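PDB 6XTZ: dally-like, isoform A from Drosophila melanogaster, which is probably a cell-surface heparan sulfate proteoglycan of the glypican family that binds Wnt and Hedgehog proteins and shields the Wnt lipid to let signalling act at a distance. Local coordinates for residues A[248-251]-A[252-256]. The protein carries 5 engineered substitutions. Sequence-based numbering, arbitrary orientation.
Sequences TNYC and VNVIK
T248 O accepts the N-H of V252 at 2.8 Å (O to N), the first of four consecutive i to i+4 bonds that run to C251 O and I255 N; K256 N to V252 O continues the series, and 248-256 makes about two and a half turns of regular alpha helix. The straightest of the four joins I255 N to C251 O, with an N-H...O angle of 172°; the same carbonyl also takes a weak bond from V254 N. On one flank, with CG anti to the backbone N (chi1 176°), the Y250 ring lies where its CE1 meets V254 CG2 obliquely at 3.7 Å. The Y250 ring also meets that of Y492. A second flank carries C251, whose SG lies 4.1 Å from I255 CG1 and is disulfide-bonded to C468, while I255 packs on L230 of helix 224-234 and on P464 and V467. N253 folds its amide beside its own backbone N (chi1 -76°), bringing ND2 within 3.2 Å of N249 O at a poor angle; its real partners are Y492 OH and S495 O for ND2, and T497 N for OD1. A leucine here would probably leave T497 N, Y492 OH and S495 O without their partner and loosen the tie between this helix and those residues. Apolar packing, a covalent crosslink and an amide bonded at both its ends thus tie this short glypican helix to three neighbouring parts of the fold.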
loop_
_atom_site.group_PDB
_atom_site.type_symbol
_atom_site.label_atom_id
_atom_site.label_comp_id
_atom_site.label_asym_id
_atom_site.label_seq_id
_atom_site.Cartn_x
_atom_site.Cartn_y
_atom_site.Cartn_z
ATOM N N THR A 248 -10.777 -19.904 -21.339
ATOM C CA THR A 248 -10.054 -19.095 -20.363
ATOM C C THR A 248 -10.318 -17.608 -20.575
ATOM O O THR A 248 -10.748 -16.904 -19.655
ATOM C CB THR A 248 -8.557 -19.396 -20.440
ATOM O OG1 THR A 248 -8.335 -20.775 -20.130
ATOM C CG2 THR A 248 -7.786 -18.531 -19.451
ATOM N N ASN A 249 -10.067 -17.116 -21.792
ATOM C CA ASN A 249 -10.298 -15.704 -22.080
ATOM C C ASN A 249 -11.758 -15.320 -21.875
ATOM O O ASN A 249 -12.051 -14.195 -21.453
ATOM C CB ASN A 249 -9.853 -15.381 -23.506
ATOM C CG ASN A 249 -8.344 -15.418 -23.665
ATOM O OD1 ASN A 249 -7.620 -15.812 -22.749
ATOM N ND2 ASN A 249 -7.861 -15.011 -24.833
ATOM N N TYR A 250 -12.682 -16.238 -22.162
ATOM C CA TYR A 250 -14.090 -15.990 -21.878
ATOM C C TYR A 250 -14.323 -15.845 -20.378
ATOM O O TYR A 250 -14.997 -14.909 -19.930
ATOM C CB TYR A 250 -14.941 -17.119 -22.466
ATOM C CG TYR A 250 -16.420 -17.035 -22.160
ATOM C CD1 TYR A 250 -17.081 -15.813 -22.128
ATOM C CD2 TYR A 250 -17.161 -18.186 -21.926
ATOM C CE1 TYR A 250 -18.433 -15.740 -21.849
ATOM C CE2 TYR A 250 -18.513 -18.123 -21.653
ATOM C CZ TYR A 250 -19.144 -16.899 -21.615
ATOM O OH TYR A 250 -20.491 -16.831 -21.339
ATOM N N CYS A 251 -13.757 -16.758 -19.584
ATOM C CA CYS A 251 -13.876 -16.653 -18.132
ATOM C C CYS A 251 -13.240 -15.367 -17.616
ATOM O O CYS A 251 -13.818 -14.683 -16.762
ATOM C CB CYS A 251 -13.238 -17.871 -17.462
ATOM S SG CYS A 251 -13.275 -17.842 -15.653
ATOM N N VAL A 252 -12.050 -15.023 -18.118
ATOM C CA VAL A 252 -11.352 -13.837 -17.625
ATOM C C VAL A 252 -12.167 -12.579 -17.904
ATOM O O VAL A 252 -12.278 -11.692 -17.048
ATOM C CB VAL A 252 -9.942 -13.745 -18.239
ATOM C CG1 VAL A 252 -9.299 -12.409 -17.899
ATOM C CG2 VAL A 252 -9.074 -14.891 -17.743
ATOM N N ASN A 253 -12.758 -12.486 -19.098
ATOM C CA ASN A 253 -13.561 -11.314 -19.433
ATOM C C ASN A 253 -14.782 -11.190 -18.532
ATOM O O ASN A 253 -15.195 -10.074 -18.200
ATOM C CB ASN A 253 -13.989 -11.372 -20.899
ATOM C CG ASN A 253 -12.866 -11.013 -21.846
ATOM O OD1 ASN A 253 -11.978 -10.232 -21.503
ATOM N ND2 ASN A 253 -12.899 -11.579 -23.046
ATOM N N VAL A 254 -15.369 -12.315 -18.125
ATOM C CA VAL A 254 -16.546 -12.266 -17.263
ATOM C C VAL A 254 -16.161 -11.801 -15.863
ATOM O O VAL A 254 -16.804 -10.916 -15.287
ATOM C CB VAL A 254 -17.251 -13.634 -17.235
ATOM C CG1 VAL A 254 -18.388 -13.626 -16.224
ATOM C CG2 VAL A 254 -17.773 -13.983 -18.619
ATOM N N ILE A 255 -15.104 -12.387 -15.297
ATOM C CA ILE A 255 -14.679 -11.991 -13.957
ATOM C C ILE A 255 -14.203 -10.543 -13.953
ATOM O O ILE A 255 -14.446 -9.801 -12.994
ATOM C CB ILE A 255 -13.595 -12.946 -13.426
ATOM C CG1 ILE A 255 -14.027 -14.401 -13.607
ATOM C CG2 ILE A 255 -13.327 -12.668 -11.955
ATOM C CD1 ILE A 255 -15.246 -14.780 -12.803
ATOM N N LYS A 256 -13.525 -10.115 -15.022
ATOM C CA LYS A 256 -13.113 -8.717 -15.123
ATOM C C LYS A 256 -14.316 -7.784 -15.073
ATOM O O LYS A 256 -14.250 -6.707 -14.471
ATOM C CB LYS A 256 -12.313 -8.485 -16.405
ATOM C CG LYS A 256 -10.845 -8.860 -16.306
ATOM C CD LYS A 256 -10.059 -8.294 -17.478
ATOM C CE LYS A 256 -8.561 -8.429 -17.261
ATOM N NZ LYS A 256 -7.788 -7.697 -18.301
#